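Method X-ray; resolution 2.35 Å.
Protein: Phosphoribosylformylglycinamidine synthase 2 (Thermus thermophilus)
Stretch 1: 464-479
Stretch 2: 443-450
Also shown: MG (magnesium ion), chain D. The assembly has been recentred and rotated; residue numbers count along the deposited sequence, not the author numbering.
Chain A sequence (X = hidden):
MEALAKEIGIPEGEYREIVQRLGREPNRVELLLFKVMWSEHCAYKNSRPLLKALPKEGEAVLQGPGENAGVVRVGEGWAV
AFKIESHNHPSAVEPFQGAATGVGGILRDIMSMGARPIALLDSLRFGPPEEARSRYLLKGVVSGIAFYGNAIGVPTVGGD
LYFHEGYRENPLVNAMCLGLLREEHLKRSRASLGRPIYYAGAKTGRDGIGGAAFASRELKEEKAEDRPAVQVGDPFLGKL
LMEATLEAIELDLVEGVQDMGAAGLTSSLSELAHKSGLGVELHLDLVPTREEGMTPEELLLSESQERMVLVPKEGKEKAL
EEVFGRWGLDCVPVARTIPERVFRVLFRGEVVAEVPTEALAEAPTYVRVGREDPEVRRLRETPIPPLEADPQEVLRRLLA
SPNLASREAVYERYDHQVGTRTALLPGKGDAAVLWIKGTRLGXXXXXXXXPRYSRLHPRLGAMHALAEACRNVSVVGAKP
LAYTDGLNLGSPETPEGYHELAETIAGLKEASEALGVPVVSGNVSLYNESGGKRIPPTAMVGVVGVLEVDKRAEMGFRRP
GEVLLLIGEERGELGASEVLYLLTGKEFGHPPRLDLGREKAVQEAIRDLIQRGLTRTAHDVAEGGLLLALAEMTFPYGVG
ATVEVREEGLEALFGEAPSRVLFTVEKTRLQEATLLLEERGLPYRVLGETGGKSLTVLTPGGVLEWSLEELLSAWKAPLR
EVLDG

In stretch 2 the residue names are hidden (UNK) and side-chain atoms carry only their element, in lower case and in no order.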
ATOM      1  N   HIS A 464      -3.003   2.111 -14.611  1.00 17.17           N
ATOM      2  CA  HIS A 464      -3.167   3.486 -14.166  1.00 14.52           C
ATOM      3  C   HIS A 464      -2.638   3.676 -12.757  1.00 13.90           C
ATOM      4  O   HIS A 464      -2.021   4.696 -12.459  1.00 13.76           O
ATOM      5  CB  HIS A 464      -4.639   3.895 -14.220  1.00 14.46           C
ATOM      6  CG  HIS A 464      -5.015   4.626 -15.470  1.00 16.43           C
ATOM      7  ND1 HIS A 464      -4.563   5.899 -15.751  1.00 15.93           N
ATOM      8  CD2 HIS A 464      -5.785   4.258 -16.524  1.00 16.09           C
ATOM      9  CE1 HIS A 464      -5.039   6.284 -16.924  1.00 16.90           C
ATOM     10  NE2 HIS A 464      -5.783   5.307 -17.414  1.00 18.11           N
ATOM     11  N   ALA A 465      -2.871   2.687 -11.896  1.00 14.58           N
ATOM     12  CA  ALA A 465      -2.417   2.744 -10.505  1.00 13.58           C
ATOM     13  C   ALA A 465      -0.900   2.851 -10.379  1.00 13.57           C
ATOM     14  O   ALA A 465      -0.396   3.734  -9.681  1.00 14.35           O
ATOM     15  CB  ALA A 465      -2.926   1.523  -9.732  1.00 12.67           C
ATOM     16  N   LEU A 466      -0.171   1.958 -11.047  1.00 12.82           N
ATOM     17  CA  LEU A 466       1.285   1.996 -10.987  1.00 13.53           C
ATOM     18  C   LEU A 466       1.790   3.290 -11.635  1.00 13.68           C
ATOM     19  O   LEU A 466       2.680   3.967 -11.109  1.00 13.52           O
ATOM     20  CB  LEU A 466       1.893   0.792 -11.712  1.00 14.69           C
ATOM     21  CG  LEU A 466       3.164   0.220 -11.069  1.00 17.54           C
ATOM     22  CD1 LEU A 466       3.781  -0.823 -11.987  1.00 17.41           C
ATOM     23  CD2 LEU A 466       4.153   1.330 -10.778  1.00 16.39           C
ATOM     24  N   ALA A 467       1.220   3.627 -12.784  1.00 13.65           N
ATOM     25  CA  ALA A 467       1.600   4.842 -13.488  1.00 13.68           C
ATOM     26  C   ALA A 467       1.430   6.056 -12.567  1.00 14.75           C
ATOM     27  O   ALA A 467       2.383   6.803 -12.336  1.00 16.97           O
ATOM     28  CB  ALA A 467       0.746   5.006 -14.749  1.00 11.17           C
ATOM     29  N   GLU A 468       0.227   6.230 -12.020  1.00 15.65           N
ATOM     30  CA  GLU A 468      -0.064   7.353 -11.136  1.00 15.39           C
ATOM     31  C   GLU A 468       0.895   7.415  -9.948  1.00 15.07           C
ATOM     32  O   GLU A 468       1.472   8.463  -9.666  1.00 15.42           O
ATOM     33  CB  GLU A 468      -1.506   7.282 -10.622  1.00 16.66           C
ATOM     34  CG  GLU A 468      -1.931   8.544  -9.865  1.00 23.17           C
ATOM     35  CD  GLU A 468      -3.403   8.548  -9.459  1.00 26.99           C
ATOM     36  OE1 GLU A 468      -3.915   9.626  -9.074  1.00 30.89           O
ATOM     37  OE2 GLU A 468      -4.050   7.480  -9.514  1.00 29.49           O
ATOM     38  N   ALA A 469       1.067   6.296  -9.252  1.00 13.33           N
ATOM     39  CA  ALA A 469       1.965   6.268  -8.106  1.00 12.63           C
ATOM     40  C   ALA A 469       3.372   6.722  -8.517  1.00 12.97           C
ATOM     41  O   ALA A 469       3.999   7.532  -7.831  1.00 14.31           O
ATOM     42  CB  ALA A 469       2.010   4.866  -7.509  1.00 10.02           C
ATOM     43  N   CYS A 470       3.865   6.211  -9.638  1.00 12.58           N
ATOM     44  CA  CYS A 470       5.186   6.604 -10.109  1.00 13.81           C
ATOM     45  C   CYS A 470       5.207   8.079 -10.510  1.00 15.33           C
ATOM     46  O   CYS A 470       6.204   8.767 -10.293  1.00 16.23           O
ATOM     47  CB  CYS A 470       5.605   5.745 -11.295  1.00 11.59           C
ATOM     48  SG  CYS A 470       5.968   4.053 -10.852  1.00 12.62           S
ATOM     49  N   ARG A 471       4.103   8.557 -11.088  1.00 13.61           N
ATOM     50  CA  ARG A 471       4.008   9.945 -11.511  1.00 13.39           C
ATOM     51  C   ARG A 471       4.064  10.860 -10.292  1.00 13.68           C
ATOM     52  O   ARG A 471       4.746  11.886 -10.305  1.00 11.54           O
ATOM     53  CB  ARG A 471       2.700  10.190 -12.279  1.00 14.40           C
ATOM     54  CG  ARG A 471       2.633  11.553 -12.982  1.00 14.17           C
ATOM     55  CD  ARG A 471       1.272  11.804 -13.595  1.00 15.32           C
ATOM     56  NE  ARG A 471       0.827  10.659 -14.386  1.00 16.50           N
ATOM     57  CZ  ARG A 471      -0.305   9.994 -14.172  1.00 15.08           C
ATOM     58  NH1 ARG A 471      -0.613   8.968 -14.945  1.00 14.60           N
ATOM     59  NH2 ARG A 471      -1.128  10.353 -13.188  1.00 12.77           N
ATOM     60  N   ASN A 472       3.352  10.478  -9.236  1.00 14.49           N
ATOM     61  CA  ASN A 472       3.322  11.276  -8.020  1.00 15.11           C
ATOM     62  C   ASN A 472       4.681  11.438  -7.365  1.00 15.94           C
ATOM     63  O   ASN A 472       4.987  12.503  -6.814  1.00 16.43           O
ATOM     64  CB  ASN A 472       2.333  10.689  -7.024  1.00 17.44           C
ATOM     65  CG  ASN A 472       0.903  10.995  -7.397  1.00 18.23           C
ATOM     66  OD1 ASN A 472       0.572  12.143  -7.693  1.00 17.22           O
ATOM     67  ND2 ASN A 472       0.044   9.976  -7.384  1.00 18.31           N
ATOM     68  N   VAL A 473       5.495  10.387  -7.425  1.00 14.71           N
ATOM     69  CA  VAL A 473       6.832  10.428  -6.854  1.00 11.56           C
ATOM     70  C   VAL A 473       7.729  11.254  -7.772  1.00 10.92           C
ATOM     71  O   VAL A 473       8.534  12.054  -7.308  1.00 12.82           O
ATOM     72  CB  VAL A 473       7.404   9.005  -6.692  1.00 13.28           C
ATOM     73  CG1 VAL A 473       8.914   9.053  -6.515  1.00 12.76           C
ATOM     74  CG2 VAL A 473       6.758   8.336  -5.495  1.00 11.38           C
ATOM     75  N   SER A 474       7.573  11.070  -9.076  1.00  8.84           N
ATOM     76  CA  SER A 474       8.363  11.812 -10.054  1.00  9.75           C
ATOM     77  C   SER A 474       8.077  13.297  -9.949  1.00  9.99           C
ATOM     78  O   SER A 474       8.961  14.126 -10.137  1.00 10.97           O
ATOM     79  CB  SER A 474       8.022  11.354 -11.475  1.00  6.50           C
ATOM     80  OG  SER A 474       8.351   9.994 -11.645  1.00  5.55           O
ATOM     81  N   VAL A 475       6.821  13.613  -9.659  1.00 12.39           N
ATOM     82  CA  VAL A 475       6.357  14.985  -9.539  1.00 12.42           C
ATOM     83  C   VAL A 475       6.994  15.771  -8.389  1.00 12.18           C
ATOM     84  O   VAL A 475       7.066  17.001  -8.452  1.00 12.45           O
ATOM     85  CB  VAL A 475       4.817  15.003  -9.427  1.00 13.53           C
ATOM     86  CG1 VAL A 475       4.332  16.310  -8.849  1.00 15.09           C
ATOM     87  CG2 VAL A 475       4.220  14.789 -10.805  1.00 15.01           C
ATOM     88  N   VAL A 476       7.442  15.094  -7.332  1.00  9.84           N
ATOM     89  CA  VAL A 476       8.090  15.840  -6.254  1.00 10.28           C
ATOM     90  C   VAL A 476       9.591  15.829  -6.500  1.00 10.67           C
ATOM     91  O   VAL A 476      10.368  16.363  -5.712  1.00 12.54           O
ATOM     92  CB  VAL A 476       7.757  15.288  -4.821  1.00 10.84           C
ATOM     93  CG1 VAL A 476       6.265  15.451  -4.547  1.00  5.90           C
ATOM     94  CG2 VAL A 476       8.194  13.831  -4.670  1.00  6.43           C
ATOM     95  N   GLY A 477       9.989  15.216  -7.610  1.00 11.44           N
ATOM     96  CA  GLY A 477      11.394  15.186  -7.984  1.00 14.35           C
ATOM     97  C   GLY A 477      12.181  13.929  -7.693  1.00 13.80           C
ATOM     98  O   GLY A 477      13.399  13.919  -7.813  1.00 16.09           O
ATOM     99  N   ALA A 478      11.505  12.857  -7.323  1.00 14.48           N
ATOM    100  CA  ALA A 478      12.218  11.627  -7.013  1.00 14.96           C
ATOM    101  C   ALA A 478      12.059  10.554  -8.096  1.00 15.44           C
ATOM    102  O   ALA A 478      11.069  10.536  -8.825  1.00 14.97           O
ATOM    103  CB  ALA A 478      11.743  11.097  -5.666  1.00 15.35           C
ATOM    104  N   LYS A 479      13.042   9.664  -8.195  1.00 14.54           N
ATOM    105  CA  LYS A 479      12.986   8.592  -9.176  1.00 16.21           C
ATOM    106  C   LYS A 479      12.448   7.285  -8.600  1.00 14.83           C
ATOM    107  O   LYS A 479      12.994   6.747  -7.630  1.00 16.16           O
ATOM    108  CB  LYS A 479      14.364   8.321  -9.784  1.00 19.08           C
ATOM    109  CG  LYS A 479      14.345   7.168 -10.790  1.00 22.49           C
ATOM    110  CD  LYS A 479      15.670   7.024 -11.506  1.00 26.77           C
ATOM    111  CE  LYS A 479      15.654   5.849 -12.473  1.00 29.78           C
ATOM    112  NZ  LYS A 479      16.984   5.679 -13.146  1.00 31.37           N
ATOM    113  N   UNK A 443      13.255  10.478   0.835  1.00 16.96           N
ATOM    114  CA  UNK A 443      12.530   9.304   0.361  1.00 13.81           C
ATOM    115  C   UNK A 443      11.085   9.696   0.087  1.00 13.62           C
ATOM    116  O   UNK A 443      10.412  10.220   0.971  1.00 12.73           O
ATOM    117  c   UNK A 443      12.545   8.196   1.419  1.00 14.57           C
ATOM    118  c   UNK A 443      13.981   7.897   1.830  1.00 13.17           C
ATOM    119  c   UNK A 443      11.853   6.960   0.887  1.00 12.38           C
ATOM    120  N   UNK A 444      10.615   9.451  -1.137  1.00 11.48           N
ATOM    121  CA  UNK A 444       9.248   9.784  -1.515  1.00  9.63           C
ATOM    122  C   UNK A 444       8.388   8.524  -1.612  1.00 11.09           C
ATOM    123  O   UNK A 444       8.862   7.470  -2.032  1.00 11.51           O
ATOM    124  c   UNK A 444       9.237  10.529  -2.840  1.00  9.20           C
ATOM    125  N   UNK A 445       7.119   8.647  -1.231  1.00 11.59           N
ATOM    126  CA  UNK A 445       6.202   7.517  -1.251  1.00 10.73           C
ATOM    127  C   UNK A 445       4.761   7.915  -1.542  1.00 11.37           C
ATOM    128  O   UNK A 445       4.296   8.985  -1.145  1.00 10.14           O
ATOM    129  c   UNK A 445       6.266   6.785   0.084  1.00 11.75           C
ATOM    130  N   UNK A 446       4.051   7.029  -2.225  1.00 12.07           N
ATOM    131  CA  UNK A 446       2.662   7.270  -2.550  1.00 13.05           C
ATOM    132  C   UNK A 446       1.980   5.942  -2.873  1.00 14.13           C
ATOM    133  O   UNK A 446       2.624   4.997  -3.324  1.00 15.27           O
ATOM    134  c   UNK A 446      -1.031   9.589  -3.864  1.00 23.25           C
ATOM    135  c   UNK A 446       2.573   8.216  -3.749  1.00 15.92           C
ATOM    136  c   UNK A 446       0.088   8.565  -3.918  1.00 21.86           C
ATOM    137  n   UNK A 446      -1.090  10.240  -2.531  1.00 30.04           N
ATOM    138  c   UNK A 446       1.420   9.220  -3.691  1.00 17.66           C
ATOM    139  N   UNK A 447       0.682   5.867  -2.615  1.00 14.48           N
ATOM    140  CA  UNK A 447      -0.091   4.668  -2.911  1.00 14.86           C
ATOM    141  C   UNK A 447      -1.312   5.128  -3.701  1.00 14.62           C
ATOM    142  O   UNK A 447      -1.951   6.107  -3.323  1.00 16.22           O
ATOM    143  c   UNK A 447      -1.212   4.921  -0.676  1.00 17.79           C
ATOM    144  c   UNK A 447      -1.468   2.814  -1.948  1.00 15.82           C
ATOM    145  c   UNK A 447      -0.529   3.949  -1.615  1.00 13.95           C
ATOM    146  N   UNK A 448      -1.627   4.450  -4.803  1.00 14.39           N
ATOM    147  CA  UNK A 448      -2.781   4.841  -5.622  1.00 14.75           C
ATOM    148  C   UNK A 448      -3.542   3.686  -6.250  1.00 14.22           C
ATOM    149  O   UNK A 448      -3.051   2.566  -6.342  1.00 13.07           O
ATOM    150  o   UNK A 448      -0.708   7.382  -6.519  1.00 22.75           O
ATOM    151  c   UNK A 448      -1.923   7.115  -6.404  1.00 21.28           C
ATOM    152  o   UNK A 448      -2.785   7.939  -5.998  1.00 23.80           O
ATOM    153  c   UNK A 448      -2.361   5.728  -6.806  1.00 18.22           C
ATOM    154  N   UNK A 449      -4.749   4.014  -6.700  1.00 14.46           N
ATOM    155  CA  UNK A 449      -5.653   3.140  -7.439  1.00 15.80           C
ATOM    156  C   UNK A 449      -6.991   3.854  -7.537  1.00 15.82           C
ATOM    157  O   UNK A 449      -7.445   4.505  -6.587  1.00 15.21           O
ATOM    158  c   UNK A 449      -6.882   1.528  -5.812  1.00 22.58           C
ATOM    159  c   UNK A 449      -8.280   1.406  -6.399  1.00 21.52           C
ATOM    160  o   UNK A 449      -8.536   0.617  -7.318  1.00 21.80           O
ATOM    161  n   UNK A 449      -9.202   2.174  -5.843  1.00 23.64           N
ATOM    162  c   UNK A 449      -5.795   1.735  -6.828  1.00 16.34           C
ATOM    163  N   UNK A 450      -7.579   3.760  -8.726  1.00 12.41           N
ATOM    164  CA  UNK A 450      -8.849   4.377  -9.047  1.00 10.70           C
ATOM    165  C   UNK A 450      -9.877   3.260  -9.267  1.00  9.55           C
ATOM    166  O   UNK A 450      -9.822   2.540 -10.255  1.00  9.56           O
ATOM    167  c   UNK A 450      -8.661   5.227 -10.310  1.00  9.15           C
ATOM    168  c   UNK A 450      -9.927   5.954 -10.734  1.00 11.75           C
ATOM    169  n   UNK A 450     -11.074   5.279 -10.641  1.00  8.09           N
ATOM    170  o   UNK A 450      -9.868   7.112 -11.159  1.00 13.57           O
TER
HETATM  171 MG    MG D 910      -1.536  13.632  -7.546  1.00 10.72          MG
HETATM  172  O   HOH W   1      -2.353  11.975  -9.198  1.00 13.59           O
HETATM  173  O   HOH W   2      -3.109  15.264  -8.694  1.00 29.88           O

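Position 443 has three side-chain carbons, one on CA and two more attached to it. This fork at the first carbon, with no heteroatom, identifies valine, V443. Its CA-to-CB bond points away from stretch 1, and the closest approach of the side chain is V443 CB to A478 CB, 7.7 Å, so the identification rests on atom count and branching alone.

Position 444 carries a single carbon, which makes it alanine, A444. It points toward the helical stretch, where three apolar groups converge on it: its CB lies 4.0 Å from V473 CG1, 3.9 Å from V476 CG2 and 3.8 Å from A478 CB. All three distances are ordinary van der Waals separations, so the methyl is closely packed without strain.

Position 445 again has one carbon and is alanine, A445. The alternation of the strand turns this methyl away; the contact here is made by the backbone, with A445 N 4.3 Å from V473 CG2.

At position 446 four carbons run in an unbranched row and end in nitrogen, the signature of lysine, K446. The CA-to-CB bond points toward the helix, and the chain passes N472, with K446 CE 3.7 Å from N472 ND2. Its backbone also takes part, K446 O lying 4.2 Å from A469 CB.

Position 447 repeats the pattern of one carbon bearing two others: valine, V447. It points away; V447 CB comes no nearer than 6.5 Å, to A469 CB, and chi1 is 52° (p), in contrast to the t rotamer of V443.

Position 448 shows two carbons, the second carrying two oxygens. A carboxylate on so short a stem is aspartate, D448, with chi1 in the m well. D448 OD1 accepts a hydrogen bond from N472 ND2 at 2.8 Å, with an N-H...acceptor angle of 130°, and also lies 3.3 Å from A469 CA. The other oxygen, D448 OD2, is 3.7 Å from E468 OE1, bringing two like charges close together.

Position 449 has three carbons, the third bearing one oxygen and one nitrogen, hence glutamine, Q449. Its side chain is directed away overall, yet its CB reaches within 4.1 Å of A465 CB.

Position 450 has two carbons, the second bearing one oxygen and one nitrogen: asparagine, N450. It occupies an N-cap position, right before a helix, and makes no contact within 4.5 Å of stretch 1.

The helix and strand run nearly antiparallel, at 154°, and their axes approach to 7.3 Å. Small residues on the helix suit this spacing: A465 CB sits 3.5 Å from D448 O. Strand alternation sends 444, 446 and 448 toward the helix, so an apolar cluster around A444 gives way to a polar region around D448. N472 links that region to the metal: its ND2 donates to D448 OD1, while N472 OD1 binds MG at 2.6 Å. Water 1, 2.5 Å from MG through its O atom, donates a hydrogen bond to E468 OE1 at 2.8 Å.

Stretch 2 (443-450) VAAKVDQN
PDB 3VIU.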